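Local coordinates for hypothetical protein (Pyrococcus furiosus, PDB 1YB3) that is of unknown function but, as a DUF3201 family member from a hyperthermophilic archaeon, has helices packed on an antiparallel sheet, at residues F26-R29 and E30-K33; K155-V158 and K159-I162. All blocks are in the same frame, centred on the assembly; numbering follows the deposited sequence.

Overall arrangement
Interaction 1 (26-33) is a pair of turns in helix 11-35, and interaction 2 (155-162) spans the first two turns of helix 155-171. Their centres lie about 12 Å apart, and the two helices touch through both apolar and charged side chains. Leu32 CD1 packs on Ile162 CD1 at 3.5 Å, and Leu28 CD2 meets Val158 CG1 at 3.9 Å. Beside this apolar seam, Glu27 OE2 and Lys155 NZ form a salt bridge of 2.9 Å. Glu31 OE1 comes within 3.6 Å of Lys159 CE, with a weak, long ion pair to its NZ. No ligand is part of either contact; side chains from both join helix 11-35 to helix 155-171.

Interaction 1. Residues F26-R29 and E30-K33; sequences FELR and EELK
Glu31 N to Glu27 O (3.1 Å), Leu32 N to Leu28 O (2.8 Å) and Lys33 N to Arg29 O are i to i+4 backbone bonds, placing 26-33 inside one continuous alpha-helix, part of helix 11-35. The bond from Glu30 N to Phe26 O is weak at 3.4 Å. In the Glu30 conformer described here, one of two, a water donates both to that carbonyl and to Glu30 OE2. Within these turns Arg29 NH1 donates to the same OE2 over 2.9 Å, close to the guanidinium plane; the oxygen is met on its syn side but 32° out of the carboxylate plane, and the two flat groups are inclined by 57°. This conformer folds at chi2 (-52°), turning OE2 back across Arg29 CD. Lys33 runs alongside Arg29 in the same direction, its CG and CD over one guanidinium face, toward the rim. Beyond the helix, Arg29 NE is held by Glu42 O, and NH2 by Val41 O and Glu43. Leu28 CD1 rests 3.8 Å from Leu32 CG, both residues being turned to helix 155-171. Separately, Glu31 OE2 approaches Glu27 CG at 3.4 Å. A leucine in place of Arg29 would probably leave the Val41 and Glu42 carbonyls without these donors and Glu43 without its cationic mate, weakening the tie between helix and strand 40-47. The carboxylates of Glu27 and Glu31 lie 4.1 Å apart between their OE2 atoms; the salt bridge from Glu27 to Lys155 probably offsets that like-charge repulsion.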
ATOM      1  N   PHE A  26      13.126   4.199  -8.392  1.00 22.22           N
ATOM      2  CA  PHE A  26      13.322   4.793  -9.711  1.00 25.54           C
ATOM      3  C   PHE A  26      13.193   3.696 -10.784  1.00 24.86           C
ATOM      4  O   PHE A  26      12.536   3.897 -11.817  1.00 25.10           O
ATOM      5  CB  PHE A  26      14.657   5.550  -9.797  1.00 28.74           C
ATOM      6  CG  PHE A  26      14.682   6.821  -8.984  1.00 31.08           C
ATOM      7  CD1 PHE A  26      13.741   7.831  -9.207  1.00 32.22           C
ATOM      8  CD2 PHE A  26      15.659   7.021  -8.003  1.00 34.30           C
ATOM      9  CE1 PHE A  26      13.760   9.010  -8.451  1.00 33.47           C
ATOM     10  CE2 PHE A  26      15.689   8.207  -7.238  1.00 33.47           C
ATOM     11  CZ  PHE A  26      14.739   9.193  -7.460  1.00 34.18           C
ATOM     12  N   GLU A  27      13.757   2.523 -10.497  1.00 24.21           N
ATOM     13  CA  GLU A  27      13.717   1.377 -11.416  1.00 27.13           C
ATOM     14  C   GLU A  27      12.285   0.859 -11.580  1.00 24.86           C
ATOM     15  O   GLU A  27      11.812   0.633 -12.712  1.00 25.36           O
ATOM     16  CB  GLU A  27      14.629   0.254 -10.915  1.00 29.20           C
ATOM     17  CG  GLU A  27      14.592  -1.028 -11.762  1.00 33.94           C
ATOM     18  CD  GLU A  27      15.498  -2.126 -11.208  1.00 37.99           C
ATOM     19  OE1 GLU A  27      16.543  -2.409 -11.851  1.00 42.67           O
ATOM     20  OE2 GLU A  27      15.176  -2.694 -10.130  1.00 39.48           O
ATOM     21  N   LEU A  28      11.599   0.682 -10.453  1.00 20.49           N
ATOM     22  CA  LEU A  28      10.243   0.120 -10.465  1.00 19.49           C
ATOM     23  C   LEU A  28       9.259   1.051 -11.162  1.00 17.36           C
ATOM     24  O   LEU A  28       8.324   0.565 -11.847  1.00 19.41           O
ATOM     25  CB  LEU A  28       9.766  -0.191  -9.047  1.00 20.37           C
ATOM     26  CG  LEU A  28       8.393  -0.837  -8.888  1.00 21.90           C
ATOM     27  CD1 LEU A  28       8.349  -2.194  -9.648  1.00 22.81           C
ATOM     28  CD2 LEU A  28       8.087  -0.998  -7.410  1.00 21.90           C
ATOM     29  N   ARG A  29       9.441   2.367 -10.999  1.00 18.47           N
ATOM     30  CA  ARG A  29       8.591   3.352 -11.668  1.00 18.39           C
ATOM     31  C   ARG A  29       8.651   3.166 -13.178  1.00 20.69           C
ATOM     32  O   ARG A  29       7.601   3.116 -13.850  1.00 19.84           O
ATOM     33  CB  ARG A  29       8.939   4.800 -11.253  1.00 21.12           C
ATOM     34  CG  ARG A  29       7.930   5.854 -11.732  1.00 21.32           C
ATOM     35  CD  ARG A  29       8.262   6.390 -13.126  1.00 20.33           C
ATOM     36  NE  ARG A  29       7.167   7.207 -13.659  1.00 22.50           N
ATOM     37  CZ  ARG A  29       7.157   7.776 -14.861  1.00 25.20           C
ATOM     38  NH1 ARG A  29       8.212   7.675 -15.673  1.00 22.90           N
ATOM     39  NH2 ARG A  29       6.094   8.484 -15.244  1.00 25.53           N
ATOM     40  N   GLU A  30       9.858   3.042 -13.725  1.00 21.71           N
ATOM     41  CA  GLU A  30       9.971   2.882 -15.184  1.00 23.46           C
ATOM     42  C   GLU A  30       9.371   1.548 -15.642  1.00 23.87           C
ATOM     43  O   GLU A  30       8.701   1.473 -16.702  1.00 24.74           O
ATOM     44  CB  GLU A  30      11.424   3.051 -15.634  0.65 25.63           C
ATOM     45  CG  GLU A  30      11.994   4.469 -15.381  0.65 27.43           C
ATOM     46  CD  GLU A  30      11.117   5.590 -15.946  0.65 26.95           C
ATOM     47  OE1 GLU A  30      10.655   5.472 -17.107  0.65 31.98           O
ATOM     48  OE2 GLU A  30      10.898   6.594 -15.239  0.65 24.39           O
ATOM     49  N   GLU A  31       9.555   0.515 -14.828  1.00 20.62           N
ATOM     50  CA  GLU A  31       9.029  -0.816 -15.141  1.00 23.10           C
ATOM     51  C   GLU A  31       7.501  -0.817 -15.149  1.00 22.81           C
ATOM     52  O   GLU A  31       6.878  -1.311 -16.101  1.00 22.56           O
ATOM     53  CB  GLU A  31       9.567  -1.876 -14.176  1.00 26.36           C
ATOM     54  CG  GLU A  31      11.054  -2.189 -14.408  1.00 30.63           C
ATOM     55  CD  GLU A  31      11.704  -2.950 -13.272  1.00 35.06           C
ATOM     56  OE1 GLU A  31      11.073  -3.129 -12.207  1.00 36.13           O
ATOM     57  OE2 GLU A  31      12.873  -3.363 -13.450  1.00 38.89           O
ATOM     58  N   LEU A  32       6.891  -0.250 -14.110  1.00 19.60           N
ATOM     59  CA  LEU A  32       5.415  -0.240 -14.061  1.00 18.46           C
ATOM     60  C   LEU A  32       4.801   0.737 -15.073  1.00 18.76           C
ATOM     61  O   LEU A  32       3.665   0.527 -15.535  1.00 21.50           O
ATOM     62  CB  LEU A  32       4.890   0.013 -12.632  1.00 16.39           C
ATOM     63  CG  LEU A  32       5.246  -1.023 -11.549  1.00 17.16           C
ATOM     64  CD1 LEU A  32       4.552  -0.659 -10.267  1.00 17.94           C
ATOM     65  CD2 LEU A  32       4.843  -2.479 -11.941  1.00 19.12           C
ATOM     66  N   LYS A  33       5.546   1.780 -15.436  1.00 19.32           N
ATOM     67  CA  LYS A  33       5.123   2.708 -16.477  1.00 23.19           C
ATOM     68  C   LYS A  33       4.952   1.902 -17.767  1.00 23.26           C
ATOM     69  O   LYS A  33       3.935   2.024 -18.462  1.00 21.61           O
ATOM     70  CB  LYS A  33       6.158   3.820 -16.672  1.00 24.56           C
ATOM     71  CG  LYS A  33       5.972   4.671 -17.925  1.00 29.47           C
ATOM     72  CD  LYS A  33       4.794   5.615 -17.831  1.00 31.24           C
ATOM     73  CE  LYS A  33       4.882   6.676 -18.934  1.00 33.36           C
ATOM     74  NZ  LYS A  33       3.597   7.349 -19.182  1.00 34.10           N
TER
HETATM   75  O   HOH W   1      12.095   6.488 -12.790  1.00 31.50           O

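Interaction 2. Residues K155-V158 and K159-I162; sequences KEEV and KREI
Arg160 and Glu156, one helical turn apart, form a two-pronged salt bridge that can be traced along the arginine. Its CB lies 3.5 Å from Glu156 O, the carbonyl that also accepts the backbone bond from Arg160 N. CG stands anti to the backbone nitrogen, and CD passes 3.7 Å from Glu156 OE2. The chain then bends at chi3 (48°), which swings NE round to donate to that same oxygen over 2.9 Å, with an N-H...O angle of 169°; OE2 is met on its syn side, though NE is tilted out of the carboxylate plane. At the tip, Glu156 OE1 accepts from NH2 at 3.1 Å through its syn lone pair, so each carboxylate oxygen takes one nitrogen. The grip is side-on: both oxygens lie near the guanidinium plane, and the carboxylate is turned 35° from it. NH2 also comes within 3.5 Å of Glu157 CG. NH1 faces Glu161 OE2 on charge alone, since that oxygen lies well out of the guanidinium plane. Glu156, Arg160 and Glu161 thus make a salt-bridge network along the first turns of helix 155-171, the last helix of the chain, where Asp154 OD1 accepts from Glu157 N just ahead of it. Glu161 OE1 has a firmer partner in Arg164, one turn further on. A different side of the helix is apolar: Val158 touches Leu28 and Phe83, and Ile162 touches Leu32 and Phe85, so this side links helix 11-35 to strand 82-90 of the antiparallel sheet. Within it, Val158 CG1 and Ile162 CD1 meet at 3.8 Å.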
ATOM      1  N   LYS A 155      11.328  -7.615  -5.661  1.00 21.17           N
ATOM      2  CA  LYS A 155      10.871  -7.026  -6.935  1.00 21.10           C
ATOM      3  C   LYS A 155       9.846  -7.902  -7.658  1.00 20.28           C
ATOM      4  O   LYS A 155       8.821  -7.417  -8.132  1.00 21.52           O
ATOM      5  CB  LYS A 155      12.082  -6.754  -7.852  1.00 25.33           C
ATOM      6  CG  LYS A 155      13.178  -5.904  -7.205  1.00 25.29           C
ATOM      7  CD  LYS A 155      14.404  -5.752  -8.139  1.00 26.25           C
ATOM      8  CE  LYS A 155      15.485  -4.904  -7.472  1.00 30.11           C
ATOM      9  NZ  LYS A 155      16.592  -4.551  -8.411  1.00 33.13           N
ATOM     10  N   GLU A 156      10.092  -9.206  -7.696  1.00 20.81           N
ATOM     11  CA  GLU A 156       9.132 -10.131  -8.318  1.00 19.18           C
ATOM     12  C   GLU A 156       7.767 -10.019  -7.663  1.00 20.90           C
ATOM     13  O   GLU A 156       6.743 -10.035  -8.349  1.00 20.03           O
ATOM     14  CB  GLU A 156       9.644 -11.581  -8.217  1.00 20.07           C
ATOM     15  CG  GLU A 156       8.811 -12.629  -9.019  1.00 22.10           C
ATOM     16  CD  GLU A 156       7.605 -13.241  -8.226  1.00 23.67           C
ATOM     17  OE1 GLU A 156       7.500 -13.006  -7.002  1.00 24.31           O
ATOM     18  OE2 GLU A 156       6.762 -13.972  -8.834  1.00 21.60           O
ATOM     19  N   GLU A 157       7.764  -9.909  -6.325  1.00 19.12           N
ATOM     20  CA  GLU A 157       6.515  -9.849  -5.570  1.00 20.22           C
ATOM     21  C   GLU A 157       5.793  -8.533  -5.752  1.00 18.21           C
ATOM     22  O   GLU A 157       4.575  -8.504  -5.809  1.00 18.86           O
ATOM     23  CB  GLU A 157       6.733 -10.177  -4.078  1.00 21.68           C
ATOM     24  CG  GLU A 157       6.732 -11.688  -3.818  1.00 22.72           C
ATOM     25  CD  GLU A 157       7.057 -12.060  -2.385  1.00 25.19           C
ATOM     26  OE1 GLU A 157       7.028 -11.159  -1.508  1.00 26.15           O
ATOM     27  OE2 GLU A 157       7.339 -13.255  -2.129  1.00 21.66           O
ATOM     28  N   VAL A 158       6.514  -7.414  -5.848  1.00 17.13           N
ATOM     29  CA  VAL A 158       5.754  -6.176  -6.088  1.00 20.49           C
ATOM     30  C   VAL A 158       4.979  -6.228  -7.394  1.00 19.72           C
ATOM     31  O   VAL A 158       3.787  -5.876  -7.437  1.00 20.54           O
ATOM     32  CB  VAL A 158       6.606  -4.898  -5.963  1.00 24.38           C
ATOM     33  CG1 VAL A 158       5.686  -3.649  -5.910  1.00 28.97           C
ATOM     34  CG2 VAL A 158       7.364  -4.964  -4.729  1.00 30.54           C
ATOM     35  N   LYS A 159       5.638  -6.714  -8.452  1.00 19.56           N
ATOM     36  CA  LYS A 159       4.987  -6.866  -9.746  1.00 21.02           C
ATOM     37  C   LYS A 159       3.815  -7.850  -9.665  1.00 18.81           C
ATOM     38  O   LYS A 159       2.718  -7.551 -10.114  1.00 20.06           O
ATOM     39  CB  LYS A 159       5.978  -7.318 -10.827  1.00 23.52           C
ATOM     40  CG  LYS A 159       6.945  -6.256 -11.307  1.00 29.87           C
ATOM     41  CD  LYS A 159       7.815  -6.820 -12.466  1.00 30.02           C
ATOM     42  CE  LYS A 159       8.817  -5.792 -12.965  1.00 36.83           C
ATOM     43  NZ  LYS A 159       9.755  -6.360 -13.981  1.00 37.74           N
ATOM     44  N   ARG A 160       4.042  -9.020  -9.062  1.00 17.03           N
ATOM     45  CA  ARG A 160       2.974 -10.026  -9.003  1.00 16.95           C
ATOM     46  C   ARG A 160       1.792  -9.626  -8.126  1.00 16.97           C
ATOM     47  O   ARG A 160       0.635  -9.860  -8.480  1.00 16.73           O
ATOM     48  CB  ARG A 160       3.532 -11.394  -8.611  1.00 15.54           C
ATOM     49  CG  ARG A 160       2.448 -12.497  -8.591  1.00 18.32           C
ATOM     50  CD  ARG A 160       3.065 -13.916  -8.628  1.00 18.06           C
ATOM     51  NE  ARG A 160       4.148 -14.019  -7.649  1.00 18.34           N
ATOM     52  CZ  ARG A 160       3.967 -14.238  -6.352  1.00 18.06           C
ATOM     53  NH1 ARG A 160       2.749 -14.440  -5.865  1.00 17.65           N
ATOM     54  NH2 ARG A 160       5.012 -14.260  -5.538  1.00 18.42           N
ATOM     55  N   GLU A 161       2.077  -9.013  -6.974  1.00 15.46           N
ATOM     56  CA  GLU A 161       1.001  -8.629  -6.067  1.00 16.16           C
ATOM     57  C   GLU A 161       0.166  -7.455  -6.580  1.00 16.35           C
ATOM     58  O   GLU A 161      -1.045  -7.438  -6.375  1.00 16.11           O
ATOM     59  CB  GLU A 161       1.538  -8.382  -4.648  1.00 15.98           C
ATOM     60  CG  GLU A 161       2.228  -9.594  -3.996  1.00 16.81           C
ATOM     61  CD  GLU A 161       1.391 -10.875  -4.011  1.00 19.48           C
ATOM     62  OE1 GLU A 161       0.163 -10.801  -4.166  1.00 19.09           O
ATOM     63  OE2 GLU A 161       2.000 -11.945  -3.843  1.00 20.34           O
ATOM     64  N   ILE A 162       0.807  -6.474  -7.233  1.00 16.89           N
ATOM     65  CA  ILE A 162       0.032  -5.407  -7.893  1.00 17.71           C
ATOM     66  C   ILE A 162      -0.893  -6.026  -8.931  1.00 16.81           C
ATOM     67  O   ILE A 162      -2.066  -5.667  -9.016  1.00 19.28           O
ATOM     68  CB  ILE A 162       0.925  -4.330  -8.555  1.00 20.76           C
ATOM     69  CG1 ILE A 162       1.626  -3.517  -7.485  1.00 24.41           C
ATOM     70  CG2 ILE A 162       0.088  -3.451  -9.506  1.00 24.62           C
ATOM     71  CD1 ILE A 162       2.736  -2.570  -8.003  1.00 23.10           C
TER